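Local coordinates for DspB (Aggregatibacter actinomycetemcomitans, PDB 1YHT), which is a biofilm-releasing family 20 glycoside hydrolase with beta-N-acetylhexosaminidase activity, which probably cleaves N-acetylhexosamine linkages in the biofilm matrix, at residues His53-Glu58 against Thr122-Leu127; Pro113-Pro118 against Ser162-Val167; Leu202-Glu207 against Gln227-Ile232; Leu270-Tyr275 against Gly324-Ile329; Asp297-Trp302 against Leu350-His355. All coordinates share one frame; numbering follows the deposited sequence.

Overall arrangement
All five contacts belong to one TIM barrel. Contact 4 joins two parallel strands of the barrel wall by backbone bonds, and contact 2 packs a strand against an outer helix by apolar side chains alone; both are fully buried. Contact 5, farther out, sets two outer helices side by side and touches contact 4 through Leu327 on Leu350 and Ala325 on Trp302. Contacts 1 and 3 are partly buried loop-to-helix junctions; like contact 4, each holds a bridging water. Contact 1 meets contact 2 where His53 ND1 approaches Glu114 OE1 at 2.6 Å, and Met164 carries contact 2 on to the helix of contact 3. Contacts 1 and 4 lie on opposite sides of the chain's centre.

Contact 1: His53-Glu58 against Thr122-Leu127; sequences HFSDHE and TAIFKL
Two groups grip the backbone oxygen of Asp56: Ala123 N donates to Asp56 O over 3.3 Å, and a water molecule donates to it as well. In this TIM barrel the bonds tie the loop leaving strand 49-53 to the first turn of helix 122-132. The same water accepts from Ile124 N and pairs with Ser55 OG, so two N-H groups at the start of the helix are satisfied by the loop, one directly and one through solvent. Farther out, His57 ND1 and Thr122 OG1 share a 2.8 Å hydrogen bond, the hydroxyl lying at the ring edge near its plane; OG1 is placed there beside its own backbone N (chi1 -53°). The loop is braced from within by the Asp56 carboxylate. Asp56 OD2 accepts from His53 NE2 at 2.6 Å through its anti lone pair, in the imidazole plane, while OD1 accepts from His57 N and is also bonded to His120. Ile124 CD1 reaches back to within 3.3 Å of Ser55 OG.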
# COMPACT_ATOMS: atom_id res chain seq x y z
N HIS A 53 3.16 2.03 -3.01
CA HIS A 53 3.59 0.78 -2.34
C HIS A 53 4.95 0.40 -2.90
O HIS A 53 5.03 -0.41 -3.83
CB HIS A 53 2.52 -0.31 -2.57
CG HIS A 53 2.74 -1.57 -1.78
ND1 HIS A 53 2.15 -1.80 -0.56
CD2 HIS A 53 3.49 -2.67 -2.05
CE1 HIS A 53 2.53 -2.99 -0.11
NE2 HIS A 53 3.34 -3.53 -1.00
N PHE A 54 6.00 1.00 -2.34
CA PHE A 54 7.40 0.90 -2.85
C PHE A 54 8.27 -0.12 -2.12
O PHE A 54 9.42 -0.34 -2.52
CB PHE A 54 8.12 2.28 -2.84
CG PHE A 54 8.27 2.88 -1.47
CD1 PHE A 54 9.32 2.52 -0.63
CD2 PHE A 54 7.37 3.80 -1.01
CE1 PHE A 54 9.43 3.04 0.62
CE2 PHE A 54 7.48 4.32 0.25
CZ PHE A 54 8.52 3.94 1.06
N SER A 55 7.73 -0.74 -1.07
CA SER A 55 8.50 -1.64 -0.22
C SER A 55 7.69 -2.96 0.00
O SER A 55 6.54 -2.92 0.47
CB SER A 55 8.83 -0.96 1.09
OG SER A 55 9.48 -1.85 2.00
N ASP A 56 8.28 -4.09 -0.35
CA ASP A 56 7.64 -5.38 -0.11
C ASP A 56 8.73 -6.45 -0.05
O ASP A 56 9.89 -6.11 0.12
CB ASP A 56 6.55 -5.69 -1.16
CG ASP A 56 5.36 -6.47 -0.58
OD1 ASP A 56 5.60 -7.66 -0.21
OD2 ASP A 56 4.20 -5.91 -0.45
N HIS A 57 8.39 -7.72 -0.22
CA HIS A 57 9.41 -8.75 -0.18
C HIS A 57 10.44 -8.66 -1.29
O HIS A 57 11.63 -8.83 -1.05
CB HIS A 57 8.78 -10.14 -0.25
CG HIS A 57 7.81 -10.43 0.83
ND1 HIS A 57 8.20 -10.57 2.14
CD2 HIS A 57 6.50 -10.75 0.79
CE1 HIS A 57 7.16 -10.92 2.87
NE2 HIS A 57 6.12 -11.05 2.08
N GLU A 58 10.01 -8.28 -2.48
CA GLU A 58 10.81 -8.42 -3.68
C GLU A 58 11.77 -7.24 -3.86
O GLU A 58 12.85 -7.41 -4.46
CB GLU A 58 9.91 -8.54 -4.91
CG GLU A 58 9.08 -9.83 -5.02
CD GLU A 58 7.83 -9.80 -4.18
OE1 GLU A 58 7.60 -8.85 -3.42
OE2 GLU A 58 7.06 -10.76 -4.27
N THR A 122 10.78 -8.01 3.29
CA THR A 122 12.03 -8.74 3.07
C THR A 122 13.11 -7.91 2.39
O THR A 122 14.26 -8.05 2.72
CB THR A 122 11.81 -10.06 2.33
OG1 THR A 122 10.81 -10.80 3.03
CG2 THR A 122 13.09 -10.89 2.31
N ALA A 123 12.75 -7.05 1.45
CA ALA A 123 13.76 -6.26 0.76
C ALA A 123 14.53 -5.37 1.76
O ALA A 123 15.74 -5.23 1.70
CB ALA A 123 13.10 -5.42 -0.33
N ILE A 124 13.80 -4.77 2.69
CA ILE A 124 14.42 -4.01 3.77
C ILE A 124 15.40 -4.89 4.56
O ILE A 124 16.51 -4.49 4.81
CB ILE A 124 13.36 -3.44 4.71
CG1 ILE A 124 12.59 -2.28 4.04
CG2 ILE A 124 13.97 -2.98 6.00
CD1 ILE A 124 11.30 -1.88 4.73
N PHE A 125 14.95 -6.07 4.97
CA PHE A 125 15.85 -7.02 5.68
C PHE A 125 17.14 -7.28 4.88
O PHE A 125 18.26 -7.26 5.41
CB PHE A 125 15.15 -8.36 5.88
CG PHE A 125 13.95 -8.32 6.84
CD1 PHE A 125 13.79 -7.33 7.76
CD2 PHE A 125 13.05 -9.36 6.82
CE1 PHE A 125 12.72 -7.35 8.67
CE2 PHE A 125 11.94 -9.39 7.71
CZ PHE A 125 11.80 -8.38 8.63
N LYS A 126 16.98 -7.52 3.59
CA LYS A 126 18.13 -7.85 2.77
C LYS A 126 19.11 -6.66 2.68
O LYS A 126 20.31 -6.86 2.72
CB LYS A 126 17.69 -8.31 1.40
CG LYS A 126 16.89 -9.65 1.43
CD LYS A 126 17.59 -10.72 2.33
CE LYS A 126 17.08 -12.16 2.14
NZ LYS A 126 17.92 -13.10 3.02
N LEU A 127 18.61 -5.43 2.57
CA LEU A 127 19.51 -4.24 2.59
C LEU A 127 20.21 -4.01 3.94
O LEU A 127 21.39 -3.61 3.98
CB LEU A 127 18.72 -2.98 2.19
CG LEU A 127 18.26 -2.93 0.73
CD1 LEU A 127 17.21 -1.86 0.53
CD2 LEU A 127 19.47 -2.74 -0.18
O HOH W 1 10.89 -4.22 1.92

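Contact 2: Pro113-Pro118 against Ser162-Val167; sequences PELDSP and SLMSEV
No planar group crosses between Pro113 and Val167 or among their neighbours in this contact; the one ring taking part is the puckered pyrrolidine of Pro113, whose CB lies 3.7 Å and CG 3.9 Å from Val167 CG1. Beside it Leu115 makes the largest single contribution. Its CG stands anti to the backbone N (chi1 -168°), and both methyls beyond it meet the helix: Leu115 CD1 reaches Leu163 CD2 at 3.9 Å, while CD2 touches Leu163 CG and Met164 CG, each at 3.8 Å. Strand 113-117 and helix 162-167 run nearly antiparallel, 166° between directions, with their axes 10.0 Å apart. This is the strand-helix layer of a beta-alpha-beta crossover in the TIM barrel, helix 154-171 leading on to the adjacent parallel strand 177-181, whose Phe178 packs on Pro113, Leu115 and Val167. The CB of Glu114 points away from the helix, and its carboxylate bonds His53, His51 and Trp216. With no hydrogen bond between strand and helix, their cohesion here comes from buried hydrocarbon surfaces.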
# COMPACT_ATOMS: atom_id res chain seq x y z
N PRO A 113 3.18 7.57 0.93
CA PRO A 113 4.12 6.44 0.98
C PRO A 113 3.60 5.32 1.87
O PRO A 113 2.96 5.61 2.88
CB PRO A 113 5.41 7.07 1.54
CG PRO A 113 4.89 8.13 2.54
CD PRO A 113 3.68 8.74 1.70
N GLU A 114 3.91 4.07 1.50
CA GLU A 114 3.63 2.89 2.31
C GLU A 114 4.90 2.17 2.63
O GLU A 114 5.54 1.59 1.73
CB GLU A 114 2.63 1.89 1.66
CG GLU A 114 2.26 0.74 2.62
CD GLU A 114 1.40 -0.37 2.05
OE1 GLU A 114 0.80 -0.22 0.96
OE2 GLU A 114 1.35 -1.44 2.72
N LEU A 115 5.25 2.17 3.92
CA LEU A 115 6.35 1.38 4.42
C LEU A 115 5.72 0.22 5.17
O LEU A 115 5.32 0.36 6.30
CB LEU A 115 7.24 2.25 5.33
CG LEU A 115 8.60 1.68 5.72
CD1 LEU A 115 9.52 1.60 4.52
CD2 LEU A 115 9.22 2.50 6.85
N ASP A 116 5.59 -0.92 4.49
CA ASP A 116 4.80 -2.02 5.01
C ASP A 116 5.60 -2.76 6.11
O ASP A 116 6.83 -2.89 6.05
CB ASP A 116 4.36 -2.97 3.88
CG ASP A 116 3.16 -3.83 4.25
OD1 ASP A 116 2.82 -3.91 5.47
OD2 ASP A 116 2.60 -4.46 3.31
N SER A 117 4.86 -3.17 7.12
CA SER A 117 5.36 -3.95 8.26
C SER A 117 4.13 -4.42 9.02
O SER A 117 3.02 -3.89 8.83
CB SER A 117 6.30 -3.15 9.14
OG SER A 117 5.64 -2.36 10.12
N PRO A 118 4.31 -5.46 9.89
CA PRO A 118 5.53 -6.19 10.20
C PRO A 118 5.96 -7.23 9.19
O PRO A 118 7.09 -7.72 9.30
CB PRO A 118 5.18 -6.92 11.52
CG PRO A 118 3.76 -7.06 11.52
CD PRO A 118 3.18 -5.92 10.69
N SER A 162 13.14 5.28 12.64
CA SER A 162 14.24 5.93 11.92
C SER A 162 14.06 5.86 10.40
O SER A 162 14.31 6.85 9.74
CB SER A 162 15.61 5.39 12.36
OG SER A 162 15.86 4.14 11.75
N LEU A 163 13.57 4.74 9.85
CA LEU A 163 13.31 4.60 8.41
C LEU A 163 12.05 5.40 8.03
O LEU A 163 12.04 6.14 7.03
CB LEU A 163 13.13 3.12 8.02
CG LEU A 163 13.01 2.77 6.54
CD1 LEU A 163 14.22 3.33 5.69
CD2 LEU A 163 12.88 1.23 6.41
N MET A 164 11.04 5.36 8.88
CA MET A 164 9.87 6.23 8.65
C MET A 164 10.26 7.70 8.55
O MET A 164 9.78 8.40 7.65
CB MET A 164 8.82 6.04 9.72
CG MET A 164 8.17 4.66 9.73
SD MET A 164 7.22 4.38 11.28
CE MET A 164 5.85 5.51 11.04
N SER A 165 11.14 8.16 9.44
CA SER A 165 11.61 9.57 9.39
C SER A 165 12.27 9.94 8.07
O SER A 165 12.08 11.04 7.53
CB SER A 165 12.58 9.82 10.55
OG SER A 165 11.89 9.73 11.79
N GLU A 166 13.10 9.03 7.55
CA GLU A 166 13.73 9.22 6.25
C GLU A 166 12.69 9.30 5.12
O GLU A 166 12.76 10.17 4.24
CB GLU A 166 14.69 8.07 6.00
CG GLU A 166 15.44 8.25 4.68
CD GLU A 166 16.44 7.15 4.41
OE1 GLU A 166 16.03 6.13 3.82
OE2 GLU A 166 17.60 7.33 4.76
N VAL A 167 11.74 8.37 5.14
CA VAL A 167 10.65 8.34 4.11
C VAL A 167 9.81 9.62 4.17
O VAL A 167 9.53 10.27 3.15
CB VAL A 167 9.83 7.08 4.23
CG1 VAL A 167 8.59 7.17 3.36
CG2 VAL A 167 10.65 5.85 3.84

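Contact 3: Leu202-Glu207 against Gln227-Ile232; sequences LSYFLE and QINPNI
Ser203 OG stands between its backbone N and carbonyl carbon (chi1 70°), and Asn229 CG is anti to its own N (chi1 -179°); these settings bring hydroxyl and amide together. Asn229 ND2 donates to Ser203 OG over 3.0 Å along a nearly straight line, with the acceptor close to the amide plane. That hydroxyl is bonded to Asn200 O as well. The Tyr204 side chain meets the Asn229 amide tip to tip; Asn229 ND2 lies over one face of the Tyr204 ring, the ring and amide planes only 12° apart. Of the ring atoms, Tyr204 CE1 is nearest to Asn229 ND2, at 3.3 Å, while Asn229 CG sits 3.7 Å from Tyr204 CZ. A water accepts from Asn229 ND2 at 3.1 Å and donates to Glu207 OE2 at 2.6 Å and to Asn231 OD1. The other end of the amide holds the loop: Asn231 N donates to Asn229 OD1 from above the carbonyl plane, an Asx turn laid over the type I turn Asn229-Ile232. Beside these polar groups, Ile232 CG1 packs on Ser203 CB at 3.6 Å. The contact thus fastens the loop before strand 233-236 to the side of helix 192-208 that carries Ser203, Tyr204 and Glu207; Asn200 OD1 of this helix accepts from Asn229 N, and Ile232 goes on to touch Thr213 and Met215 of strand 212-216.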
# COMPACT_ATOMS: atom_id res chain seq x y z
N LEU A 202 3.28 3.72 16.25
CA LEU A 202 3.57 4.24 14.91
C LEU A 202 2.66 5.44 14.59
O LEU A 202 3.14 6.49 14.13
CB LEU A 202 3.47 3.09 13.89
CG LEU A 202 4.74 2.32 13.51
CD1 LEU A 202 5.82 2.05 14.58
CD2 LEU A 202 4.49 1.16 12.61
N SER A 203 1.37 5.33 14.90
CA SER A 203 0.42 6.40 14.62
C SER A 203 0.72 7.69 15.40
O SER A 203 0.61 8.79 14.83
CB SER A 203 -1.02 5.97 14.88
OG SER A 203 -1.33 5.80 16.26
N TYR A 204 1.08 7.55 16.69
CA TYR A 204 1.38 8.74 17.51
C TYR A 204 2.75 9.38 17.13
O TYR A 204 2.94 10.57 17.23
CB TYR A 204 1.28 8.41 19.00
CG TYR A 204 -0.16 8.13 19.41
CD1 TYR A 204 -1.14 9.10 19.24
CD2 TYR A 204 -0.53 6.91 19.96
CE1 TYR A 204 -2.45 8.86 19.60
CE2 TYR A 204 -1.86 6.65 20.31
CZ TYR A 204 -2.80 7.63 20.14
OH TYR A 204 -4.10 7.39 20.51
N PHE A 205 3.68 8.56 16.66
CA PHE A 205 4.95 9.06 16.13
C PHE A 205 4.64 9.88 14.86
O PHE A 205 5.16 10.99 14.68
CB PHE A 205 5.85 7.87 15.82
CG PHE A 205 7.07 8.21 15.05
CD1 PHE A 205 8.22 8.63 15.71
CD2 PHE A 205 7.09 8.10 13.67
CE1 PHE A 205 9.40 8.94 14.97
CE2 PHE A 205 8.25 8.37 12.96
CZ PHE A 205 9.40 8.80 13.61
N LEU A 206 3.81 9.35 13.98
CA LEU A 206 3.40 10.10 12.77
C LEU A 206 2.63 11.39 13.10
O LEU A 206 2.85 12.44 12.47
CB LEU A 206 2.56 9.22 11.85
CG LEU A 206 3.35 8.13 11.12
CD1 LEU A 206 2.44 7.08 10.47
CD2 LEU A 206 4.30 8.70 10.09
N GLU A 207 1.71 11.30 14.05
CA GLU A 207 0.95 12.45 14.54
C GLU A 207 1.90 13.56 14.96
O GLU A 207 1.72 14.71 14.54
CB GLU A 207 -0.03 12.05 15.69
CG GLU A 207 -0.79 13.23 16.28
CD GLU A 207 -1.66 12.83 17.47
OE1 GLU A 207 -1.14 12.43 18.52
OE2 GLU A 207 -2.90 12.90 17.34
N GLN A 227 -9.15 -0.64 21.00
CA GLN A 227 -7.90 -0.11 21.58
C GLN A 227 -7.05 0.70 20.58
O GLN A 227 -6.09 1.35 20.94
CB GLN A 227 -7.04 -1.27 22.10
CG GLN A 227 -7.70 -2.10 23.20
CD GLN A 227 -7.03 -3.44 23.42
OE1 GLN A 227 -5.82 -3.53 23.48
NE2 GLN A 227 -7.83 -4.51 23.51
N ILE A 228 -7.42 0.65 19.31
CA ILE A 228 -6.68 1.30 18.22
C ILE A 228 -6.99 2.77 18.27
O ILE A 228 -8.12 3.15 18.54
CB ILE A 228 -7.13 0.67 16.83
CG1 ILE A 228 -6.35 -0.60 16.58
CG2 ILE A 228 -6.97 1.61 15.67
CD1 ILE A 228 -4.93 -0.34 16.03
N ASN A 229 -5.97 3.59 18.02
CA ASN A 229 -6.11 5.03 17.83
C ASN A 229 -7.25 5.27 16.86
O ASN A 229 -7.17 4.86 15.72
CB ASN A 229 -4.78 5.61 17.23
CG ASN A 229 -4.79 7.14 17.01
OD1 ASN A 229 -5.82 7.77 17.09
ND2 ASN A 229 -3.62 7.71 16.72
N PRO A 230 -8.31 5.95 17.31
CA PRO A 230 -9.43 6.06 16.39
C PRO A 230 -9.18 7.00 15.24
O PRO A 230 -10.03 7.08 14.38
CB PRO A 230 -10.56 6.58 17.27
CG PRO A 230 -9.89 7.34 18.40
CD PRO A 230 -8.55 6.64 18.59
N ASN A 231 -8.06 7.73 15.25
CA ASN A 231 -7.70 8.56 14.11
C ASN A 231 -6.99 7.80 12.97
O ASN A 231 -6.78 8.35 11.87
CB ASN A 231 -6.82 9.74 14.54
CG ASN A 231 -7.58 10.80 15.36
OD1 ASN A 231 -6.98 11.47 16.22
ND2 ASN A 231 -8.86 10.95 15.11
N ILE A 232 -6.61 6.55 13.21
CA ILE A 232 -5.93 5.80 12.15
C ILE A 232 -6.97 5.56 11.08
O ILE A 232 -8.16 5.25 11.40
CB ILE A 232 -5.35 4.48 12.62
CG1 ILE A 232 -4.18 4.72 13.58
CG2 ILE A 232 -4.87 3.62 11.38
CD1 ILE A 232 -3.72 3.42 14.35
O HOH W 2 -3.91 10.74 16.39

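Contact 4: Leu270-Tyr275 against Gly324-Ile329; sequences LNYNSY and GAALSI
Asn271 N donates to Gly324 O over 2.9 Å in an almost straight bond (174°), and Ala326 N returns a weak one to Asn271 O at 3.4 Å. These join strands 269-271 and 324-329 in parallel, with Asn271 beside Ala325. The same carbonyl also takes a CA-H...O contact, Ala325 CA to Asn271 O 3.2 Å. Past the pairing, segment 270-275 leaves the sheet: Asn271 OD1 accepts from Asn273 N at 2.9 Å, an Asx turn, while its ND2 is bonded to Val306 O and Leu304 O. Asn273 is then the N-cap of the short helix that follows. Where the strands part, a water bridges to Ser328 OG at 2.8 Å and lies close to the carbonyls of Tyr272 and Ala326. Packing is centred on Tyr272. Ala326 CB sits over one face of the Tyr272 ring in a CH-pi contact, 3.9 Å from the centroid and 20° off the normal, while Ser328 OG comes to 3.5 Å from Tyr272 CD2. The phenol OH bonds His51. Since strand 324-329 is set between strand 18-24, the first of the barrel, and strand 269-271, the arrangement is that of a TIM barrel closing.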
# COMPACT_ATOMS: atom_id res chain seq x y z
N LEU A 270 -11.49 3.82 3.79
CA LEU A 270 -11.50 3.80 2.32
C LEU A 270 -11.69 2.37 1.84
O LEU A 270 -11.10 1.43 2.40
CB LEU A 270 -10.19 4.35 1.72
CG LEU A 270 -9.93 5.85 1.88
CD1 LEU A 270 -9.51 6.19 3.33
CD2 LEU A 270 -8.88 6.33 0.88
N ASN A 271 -12.50 2.23 0.80
CA ASN A 271 -12.86 0.96 0.28
C ASN A 271 -11.86 0.55 -0.80
O ASN A 271 -11.78 1.15 -1.85
CB ASN A 271 -14.30 1.04 -0.28
CG ASN A 271 -14.84 -0.31 -0.75
OD1 ASN A 271 -14.15 -1.32 -0.71
ND2 ASN A 271 -16.12 -0.33 -1.18
N TYR A 272 -11.12 -0.50 -0.53
CA TYR A 272 -10.13 -1.02 -1.46
C TYR A 272 -10.58 -2.37 -2.05
O TYR A 272 -9.77 -3.07 -2.66
CB TYR A 272 -8.80 -1.16 -0.76
CG TYR A 272 -7.89 0.07 -0.76
CD1 TYR A 272 -8.31 1.28 -0.25
CD2 TYR A 272 -6.57 -0.01 -1.23
CE1 TYR A 272 -7.46 2.40 -0.20
CE2 TYR A 272 -5.72 1.10 -1.16
CZ TYR A 272 -6.17 2.31 -0.65
OH TYR A 272 -5.32 3.45 -0.54
N ASN A 273 -11.86 -2.72 -1.81
CA ASN A 273 -12.47 -4.04 -2.23
C ASN A 273 -11.68 -4.76 -3.28
O ASN A 273 -11.71 -4.37 -4.44
CB ASN A 273 -13.90 -3.80 -2.74
CG ASN A 273 -14.64 -5.10 -3.13
OD1 ASN A 273 -14.02 -6.11 -3.46
ND2 ASN A 273 -15.95 -5.05 -3.09
N SER A 274 -10.99 -5.84 -2.90
CA SER A 274 -10.09 -6.56 -3.81
C SER A 274 -10.83 -7.20 -4.99
O SER A 274 -10.29 -7.31 -6.07
CB SER A 274 -9.27 -7.62 -3.07
OG SER A 274 -10.13 -8.56 -2.46
N TYR A 275 -12.09 -7.56 -4.83
CA TYR A 275 -12.79 -8.14 -5.98
C TYR A 275 -12.89 -7.20 -7.18
O TYR A 275 -12.60 -7.62 -8.31
CB TYR A 275 -14.16 -8.63 -5.61
CG TYR A 275 -14.82 -9.39 -6.74
CD1 TYR A 275 -14.48 -10.72 -7.02
CD2 TYR A 275 -15.74 -8.77 -7.55
CE1 TYR A 275 -15.07 -11.41 -8.08
CE2 TYR A 275 -16.36 -9.46 -8.59
CZ TYR A 275 -16.04 -10.77 -8.83
OH TYR A 275 -16.65 -11.39 -9.89
N GLY A 324 -13.74 7.17 0.83
CA GLY A 324 -13.14 7.08 -0.51
C GLY A 324 -12.84 5.65 -0.93
O GLY A 324 -13.41 4.70 -0.36
N ALA A 325 -11.93 5.51 -1.91
CA ALA A 325 -11.64 4.24 -2.58
C ALA A 325 -10.43 4.37 -3.44
O ALA A 325 -10.04 5.48 -3.81
CB ALA A 325 -12.83 3.80 -3.46
N ALA A 326 -9.81 3.25 -3.74
CA ALA A 326 -8.67 3.24 -4.67
C ALA A 326 -8.68 2.01 -5.53
O ALA A 326 -9.13 0.96 -5.08
CB ALA A 326 -7.39 3.32 -3.91
N LEU A 327 -8.21 2.16 -6.76
CA LEU A 327 -7.74 1.04 -7.56
C LEU A 327 -6.34 0.67 -7.09
O LEU A 327 -5.49 1.55 -7.02
CB LEU A 327 -7.61 1.41 -9.03
CG LEU A 327 -7.16 0.32 -10.02
CD1 LEU A 327 -8.17 -0.77 -10.20
CD2 LEU A 327 -6.87 0.93 -11.43
N SER A 328 -6.10 -0.61 -6.90
CA SER A 328 -4.77 -1.14 -6.60
C SER A 328 -4.23 -1.96 -7.78
O SER A 328 -4.88 -2.89 -8.24
CB SER A 328 -4.85 -2.00 -5.33
OG SER A 328 -5.16 -1.25 -4.15
N ILE A 329 -3.05 -1.60 -8.29
CA ILE A 329 -2.40 -2.33 -9.35
C ILE A 329 -1.20 -3.03 -8.75
O ILE A 329 -0.17 -2.40 -8.49
CB ILE A 329 -1.91 -1.39 -10.49
CG1 ILE A 329 -3.06 -0.52 -11.03
CG2 ILE A 329 -1.23 -2.25 -11.58
CD1 ILE A 329 -2.66 0.52 -12.14
O HOH W 3 -7.97 -1.42 -4.04

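Contact 5: Asp297-Trp302 against Leu350-His355; sequences DVIKNW and LEAVIH
From CB, which points neither at the second helix nor away from it, the Ile299 side chain bends toward that helix: CG1, beside the backbone N (chi1 -72°), comes to 3.7 Å from Ala352 CB, and CD1, at the tip, to 4.0 Å from the same methyl. This is helix-to-helix packing on the outside of the TIM barrel, between helix 287-301 and helix 339-358. The short segments run the same way, inclined by 26°, with axes 9.2 Å apart, and the backbones come nearest at Ile299 and Ala352, where the small alanine leaves just a methyl in the interface. One residue earlier, Val298 CG1 is anti to its backbone N (chi1 165°) and reaches across to two residues, Ala352 CB at 4.1 Å and Val353 CG2 at 4.2 Å, the two valine side chains meeting at a slant. No hydrogen bond links the two segments. Just beyond them, however, Lys356 NZ of the second helix bonds Ile299 O and, weakly, Trp302 O near the end of helix 287-301. Trp302, the first residue to leave that helix, turns its indole inward, where NE1 bonds Val306 O and the ring meets Tyr276. Its benzo edge faces the second helix: Val353 O lies near the ring plane, 3.9 Å from Trp302 CZ3, and is hydrogen-bonded to Thr357 OG1. Trp302 CZ3 also approaches Val353 CG1 at 4.4 Å.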
# COMPACT_ATOMS: atom_id res chain seq x y z
N ASP A 297 -16.98 -3.59 -16.08
CA ASP A 297 -17.53 -4.38 -14.96
C ASP A 297 -17.69 -3.50 -13.71
O ASP A 297 -18.74 -3.51 -13.08
CB ASP A 297 -16.66 -5.63 -14.72
CG ASP A 297 -17.27 -6.61 -13.69
OD1 ASP A 297 -18.48 -6.86 -13.74
OD2 ASP A 297 -16.50 -7.14 -12.86
N VAL A 298 -16.69 -2.70 -13.41
CA VAL A 298 -16.79 -1.72 -12.32
C VAL A 298 -17.91 -0.69 -12.60
O VAL A 298 -18.72 -0.37 -11.74
CB VAL A 298 -15.42 -1.01 -12.11
CG1 VAL A 298 -15.53 0.28 -11.26
CG2 VAL A 298 -14.44 -2.02 -11.53
N ILE A 299 -17.97 -0.20 -13.82
CA ILE A 299 -18.99 0.78 -14.16
C ILE A 299 -20.41 0.20 -13.97
O ILE A 299 -21.28 0.86 -13.39
CB ILE A 299 -18.80 1.26 -15.61
CG1 ILE A 299 -17.55 2.18 -15.71
CG2 ILE A 299 -20.06 2.00 -16.13
CD1 ILE A 299 -16.96 2.22 -17.06
N LYS A 300 -20.61 -1.01 -14.46
CA LYS A 300 -21.94 -1.67 -14.42
C LYS A 300 -22.35 -2.14 -13.03
O LYS A 300 -23.49 -1.93 -12.61
CB LYS A 300 -21.89 -2.86 -15.36
CG LYS A 300 -23.18 -3.64 -15.56
CD LYS A 300 -23.89 -3.27 -16.82
CE LYS A 300 -24.68 -4.47 -17.38
NZ LYS A 300 -25.50 -5.12 -16.35
N ASN A 301 -21.38 -2.71 -12.31
CA ASN A 301 -21.63 -3.55 -11.14
C ASN A 301 -21.04 -3.06 -9.81
O ASN A 301 -21.46 -3.53 -8.76
CB ASN A 301 -21.13 -5.00 -11.39
CG ASN A 301 -21.74 -5.62 -12.64
OD1 ASN A 301 -21.02 -6.02 -13.59
ND2 ASN A 301 -23.03 -5.71 -12.67
N TRP A 302 -20.05 -2.17 -9.83
CA TRP A 302 -19.49 -1.70 -8.57
C TRP A 302 -20.07 -0.37 -8.13
O TRP A 302 -20.36 0.51 -8.97
CB TRP A 302 -17.95 -1.64 -8.61
CG TRP A 302 -17.40 -1.24 -7.27
CD1 TRP A 302 -17.40 -1.98 -6.12
CD2 TRP A 302 -16.84 0.02 -6.93
NE1 TRP A 302 -16.83 -1.26 -5.09
CE2 TRP A 302 -16.47 -0.03 -5.56
CE3 TRP A 302 -16.54 1.17 -7.67
CZ2 TRP A 302 -15.85 1.04 -4.93
CZ3 TRP A 302 -15.96 2.24 -7.01
CH2 TRP A 302 -15.66 2.17 -5.64
N LEU A 350 -8.99 2.77 -14.00
CA LEU A 350 -8.70 3.78 -12.97
C LEU A 350 -9.68 4.94 -13.03
O LEU A 350 -10.15 5.41 -12.01
CB LEU A 350 -7.24 4.28 -13.13
CG LEU A 350 -6.81 5.39 -12.15
CD1 LEU A 350 -7.01 5.01 -10.66
CD2 LEU A 350 -5.38 5.85 -12.43
N GLU A 351 -9.97 5.41 -14.25
CA GLU A 351 -11.01 6.42 -14.46
C GLU A 351 -12.36 6.02 -13.88
O GLU A 351 -13.01 6.80 -13.20
CB GLU A 351 -11.18 6.76 -15.95
CG GLU A 351 -9.98 7.47 -16.52
CD GLU A 351 -10.05 7.65 -18.04
OE1 GLU A 351 -11.02 7.14 -18.67
OE2 GLU A 351 -9.15 8.33 -18.55
N ALA A 352 -12.78 4.80 -14.17
CA ALA A 352 -14.06 4.24 -13.69
C ALA A 352 -14.14 4.21 -12.16
O ALA A 352 -15.12 4.58 -11.59
CB ALA A 352 -14.24 2.83 -14.21
N VAL A 353 -13.09 3.72 -11.52
CA VAL A 353 -13.08 3.65 -10.05
C VAL A 353 -13.21 5.06 -9.42
O VAL A 353 -14.02 5.28 -8.49
CB VAL A 353 -11.80 2.95 -9.54
CG1 VAL A 353 -11.71 3.03 -7.98
CG2 VAL A 353 -11.75 1.50 -10.01
N ILE A 354 -12.48 6.02 -9.97
CA ILE A 354 -12.50 7.40 -9.50
C ILE A 354 -13.88 8.02 -9.72
O ILE A 354 -14.42 8.63 -8.82
CB ILE A 354 -11.38 8.30 -10.15
CG1 ILE A 354 -10.00 7.87 -9.65
CG2 ILE A 354 -11.61 9.75 -9.86
CD1 ILE A 354 -8.81 8.45 -10.42
N HIS A 355 -14.40 7.88 -10.92
CA HIS A 355 -15.71 8.43 -11.23
C HIS A 355 -16.82 7.75 -10.42
O HIS A 355 -17.69 8.42 -9.94
CB HIS A 355 -16.03 8.32 -12.72
CG HIS A 355 -15.21 9.22 -13.59
ND1 HIS A 355 -14.95 10.54 -13.28
CD2 HIS A 355 -14.63 9.00 -14.80
CE1 HIS A 355 -14.20 11.08 -14.23
NE2 HIS A 355 -13.99 10.17 -15.16